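Long-range contact in metallo-beta-lactamase (Serratia marcescens, PDB 5AXO), which hydrolyses beta-lactam antibiotics at a zinc-bearing active site, here holding a ring-opened carbapenem-type product: residues A146-T151 and V193-G198. Sequence-based numbering, arbitrary orientation.
With ZN (zinc ion), chain B; LMP ((2~{S},3~{R},4~{S})-2-[(2~{S},3~{R})-1,3-bis(oxidanyl)-1-oxidanylidene-butan-2-yl]-4-[(3~{S},5~{S})-5-(dimethylcarbamoy l)pyrrolidin-3-yl]sulfanyl-3-methyl-3,4-dihydro-2~{H}-pyrrole-5-carboxylic acid), chain R.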
ATOM      1  N   ALA A 146       8.678  -1.873   8.257  1.00  5.61           N
ATOM      2  CA  ALA A 146       9.258  -2.780   7.285  1.00  5.88           C
ATOM      3  C   ALA A 146       8.465  -4.078   7.260  1.00  5.79           C
ATOM      4  O   ALA A 146       8.340  -4.762   8.270  1.00  6.90           O
ATOM      5  CB  ALA A 146      10.706  -3.072   7.649  1.00  6.18           C
ATOM      6  N   THR A 147       7.937  -4.404   6.062  1.00  5.54           N
ATOM      7  CA  THR A 147       7.228  -5.663   5.852  1.00  5.81           C
ATOM      8  C   THR A 147       7.721  -6.298   4.574  1.00  5.85           C
ATOM      9  O   THR A 147       6.978  -6.407   3.609  1.00  5.96           O
ATOM     10  CB  THR A 147       5.688  -5.500   5.847  1.00  5.45           C
ATOM     11  OG1 THR A 147       5.279  -4.546   4.863  1.00  5.37           O
ATOM     12  CG2 THR A 147       5.187  -4.994   7.197  1.00  6.61           C
ATOM     13  N   PRO A 148       8.984  -6.731   4.559  1.00  5.46           N
ATOM     14  CA  PRO A 148       9.586  -7.356   3.379  1.00  5.71           C
ATOM     15  C   PRO A 148       9.051  -8.771   3.123  1.00  5.49           C
ATOM     16  O   PRO A 148       8.399  -9.386   3.965  1.00  5.44           O
ATOM     17  CB  PRO A 148      11.090  -7.433   3.755  1.00  6.05           C
ATOM     18  CG  PRO A 148      11.065  -7.562   5.230  1.00  6.43           C
ATOM     19  CD  PRO A 148       9.923  -6.679   5.699  1.00  5.80           C
ATOM     20  N   GLY A 149       9.320  -9.265   1.928  1.00  5.64           N
ATOM     21  CA  GLY A 149       9.052 -10.659   1.605  1.00  5.90           C
ATOM     22  C   GLY A 149       8.518 -10.781   0.206  1.00  6.41           C
ATOM     23  O   GLY A 149       9.109 -11.426  -0.641  1.00  7.27           O
ATOM     24  N   HIS A 150       7.436 -10.037  -0.076  1.00  5.78           N
ATOM     25  CA  HIS A 150       6.921  -9.913  -1.416  1.00  5.40           C
ATOM     26  C   HIS A 150       7.898  -9.031  -2.255  1.00  5.17           C
ATOM     27  O   HIS A 150       8.099  -9.299  -3.444  1.00  5.99           O
ATOM     28  CB  HIS A 150       5.483  -9.330  -1.355  1.00  5.08           C
ATOM     29  CG  HIS A 150       4.816  -9.138  -2.689  1.00  4.94           C
ATOM     30  ND1 HIS A 150       4.149 -10.143  -3.361  1.00  5.50           N
ATOM     31  CD2 HIS A 150       4.614  -8.017  -3.424  1.00  4.94           C
ATOM     32  CE1 HIS A 150       3.526  -9.627  -4.399  1.00  5.05           C
ATOM     33  NE2 HIS A 150       3.915  -8.376  -4.546  1.00  4.71           N
ATOM     34  N   THR A 151       8.516  -8.047  -1.601  1.00  4.74           N
ATOM     35  CA  THR A 151       9.672  -7.334  -2.136  1.00  4.82           C
ATOM     36  C   THR A 151      10.568  -7.057  -0.923  1.00  5.27           C
ATOM     37  O   THR A 151      10.111  -7.008   0.223  1.00  6.05           O
ATOM     38  CB  THR A 151       9.309  -5.984  -2.780  1.00  5.16           C
ATOM     39  OG1 THR A 151       8.817  -5.082  -1.785  1.00  5.11           O
ATOM     40  CG2 THR A 151       8.379  -6.140  -3.958  1.00  5.10           C
ATOM     41  N   VAL A 193      11.994 -16.173   2.648  1.00  5.03           N
ATOM     42  CA  VAL A 193      11.109 -16.869   3.563  1.00  5.53           C
ATOM     43  C   VAL A 193      11.159 -16.231   4.955  1.00  5.45           C
ATOM     44  O   VAL A 193      10.144 -16.034   5.632  1.00  5.90           O
ATOM     45  CB  VAL A 193      11.462 -18.372   3.616  1.00  5.52           C
ATOM     46  CG1 VAL A 193      10.744 -19.108   4.734  1.00  5.94           C
ATOM     47  CG2 VAL A 193      11.134 -19.038   2.262  1.00  5.99           C
ATOM     48  N   ALA A 194      12.395 -15.984   5.451  1.00  4.93           N
ATOM     49  CA  ALA A 194      12.519 -15.338   6.753  1.00  5.09           C
ATOM     50  C   ALA A 194      11.841 -13.967   6.796  1.00  5.27           C
ATOM     51  O   ALA A 194      11.243 -13.565   7.813  1.00  6.25           O
ATOM     52  CB  ALA A 194      13.994 -15.231   7.173  1.00  5.14           C
ATOM     53  N   SER A 195      12.023 -13.198   5.732  1.00  5.38           N
ATOM     54  CA  SER A 195      11.407 -11.880   5.646  1.00  5.80           C
ATOM     55  C   SER A 195       9.876 -11.972   5.713  1.00  5.77           C
ATOM     56  O   SER A 195       9.214 -11.259   6.491  1.00  5.95           O
ATOM     57  CB  SER A 195      11.826 -11.191   4.362  1.00  6.77           C
ATOM     58  OG  SER A 195      13.132 -10.726   4.487  1.00  9.54           O
ATOM     59  N   LEU A 196       9.304 -12.843   4.905  1.00  5.28           N
ATOM     60  CA  LEU A 196       7.879 -13.049   4.942  1.00  5.35           C
ATOM     61  C   LEU A 196       7.385 -13.422   6.309  1.00  5.95           C
ATOM     62  O   LEU A 196       6.450 -12.816   6.828  1.00  5.90           O
ATOM     63  CB  LEU A 196       7.469 -14.129   3.949  1.00  5.94           C
ATOM     64  CG  LEU A 196       7.407 -13.769   2.473  1.00  6.21           C
ATOM     65  CD1 LEU A 196       7.287 -15.009   1.596  1.00  6.68           C
ATOM     66  CD2 LEU A 196       6.293 -12.788   2.200  1.00  7.11           C
ATOM     67  N   ARG A 197       8.101 -14.348   6.971  1.00  5.77           N
ATOM     68  CA  ARG A 197       7.636 -14.745   8.288  1.00  5.95           C
ATOM     69  C   ARG A 197       7.719 -13.616   9.301  1.00  5.66           C
ATOM     70  O   ARG A 197       6.835 -13.474  10.150  1.00  7.49           O
ATOM     71  CB  ARG A 197       8.410 -15.978   8.784  1.00  6.18           C
ATOM     72  CG  ARG A 197       7.997 -17.207   7.969  1.00  7.11           C
ATOM     73  CD  ARG A 197       8.779 -18.441   8.385  1.00  7.92           C
ATOM     74  NE  ARG A 197       8.243 -19.633   7.725  1.00  9.59           N
ATOM     75  CZ  ARG A 197       8.901 -20.777   7.546  1.00 10.58           C
ATOM     76  NH1 ARG A 197       8.254 -21.821   7.029  1.00 11.79           N
ATOM     77  NH2 ARG A 197      10.167 -20.877   7.898  1.00 10.72           N
ATOM     78  N   GLY A 198       8.803 -12.841   9.269  1.00  5.51           N
ATOM     79  CA  GLY A 198       8.895 -11.710  10.168  1.00  5.15           C
ATOM     80  C   GLY A 198       7.811 -10.683   9.876  1.00  6.11           C
ATOM     81  O   GLY A 198       7.292 -10.029  10.774  1.00  6.52           O
TER
HETATM   82 ZN    ZN B 301       3.468  -6.810  -5.865  1.00  5.70          ZN
HETATM   83  C1  LMP R 317      -0.613 -10.886  -7.630  1.00 18.12           C
HETATM   84  C2  LMP R 317      -0.409 -10.811  -6.104  1.00 15.24           C
HETATM   85  C3  LMP R 317      -0.211  -9.325  -5.903  1.00 13.48           C
HETATM   86  O7A LMP R 317      -6.026 -12.654  -6.692  1.00 33.03           O
HETATM   87  C6A LMP R 317      -5.977 -11.449  -6.901  1.00 33.76           C
HETATM   88  N7A LMP R 317      -6.539 -10.885  -7.970  1.00 31.76           N
HETATM   89  C9A LMP R 317      -6.748  -9.445  -8.118  1.00 28.74           C
HETATM   90  C8A LMP R 317      -7.069 -11.655  -9.086  1.00 31.86           C
HETATM   91  C5A LMP R 317      -5.282 -10.540  -5.923  1.00 33.14           C
HETATM   92  C2A LMP R 317      -3.820 -10.348  -6.307  1.00 30.14           C
HETATM   93  N3A LMP R 317      -5.297 -11.120  -4.559  1.00 31.36           N
HETATM   94  C4A LMP R 317      -4.041 -10.725  -3.885  1.00 27.20           C
HETATM   95  C1A LMP R 317      -3.055 -10.350  -4.995  1.00 27.43           C
HETATM   96  S21 LMP R 317      -1.736 -11.512  -5.085  1.00 20.98           S
HETATM   97  C31 LMP R 317       0.080  -8.786  -4.572  1.00 14.22           C
HETATM   98  O31 LMP R 317      -0.115  -9.549  -3.594  1.00 12.77           O
HETATM   99  O32 LMP R 317       0.471  -7.521  -4.411  1.00  9.13           O
HETATM  100  N4  LMP R 317      -0.226  -8.632  -6.964  1.00 13.55           N
HETATM  101  C11 LMP R 317       0.433 -11.825  -8.267  1.00 18.27           C
HETATM  102  C5  LMP R 317      -0.610  -9.409  -8.129  1.00 16.49           C
HETATM  103  C6  LMP R 317       0.288  -8.960  -9.301  1.00 17.94           C
HETATM  104  C61 LMP R 317       1.815  -9.162  -9.163  1.00 17.02           C
HETATM  105  O62 LMP R 317       2.346  -9.154  -7.830  1.00 14.48           O
HETATM  106  C62 LMP R 317       2.615  -8.116  -9.946  1.00 20.66           C
HETATM  107  C7  LMP R 317      -0.188  -9.683 -10.527  1.00 18.15           C
HETATM  108  O71 LMP R 317       0.545  -9.896 -11.482  1.00 23.38           O
HETATM  109  O72 LMP R 317      -1.460  -9.987 -10.607  1.00 21.86           O
HETATM  110  O   HOH W   1       1.953  -6.665  -6.856  1.00  5.33           O
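The carbonyl oxygens P148 O and S195 O face each other across the contact, 3.2 Å apart; as both are acceptors, no hydrogen bond joins them directly. S199 OG, one turn on in helix 190-205, is placed to bond to either, so its one proton must be shared or alternate between them. Beside these oxygens the puckered proline ring lies against S195, its CG 3.8 Å from S195 CB. A small serine suits the place: its OG sits beside its own backbone N (chi1 -76°) and bonds back to E191 O, while CB and the flank of OG both rest on the ring. Next to it L196 sends CD2 over the backbone of G149, 3.5 Å from G149 CA; having no side chain, G149 admits the methyl and adopts backbone angles open to glycine. In the alpha-beta/beta-alpha sandwich of this superfamily the metal site lies at one edge between the two sheets, and this loop after strand 140-146 supplies a ligand. H150 CG stands anti to the backbone N (chi1 180°), carrying the imidazole away from the helix. H150 NE2 binds the zinc ion at 2.1 Å, alongside H72, H74 and a water hydrogen-bonded to ligand O62. T177 O accepts from H150 ND1, which together with the zinc bond restrains the ring's rotation.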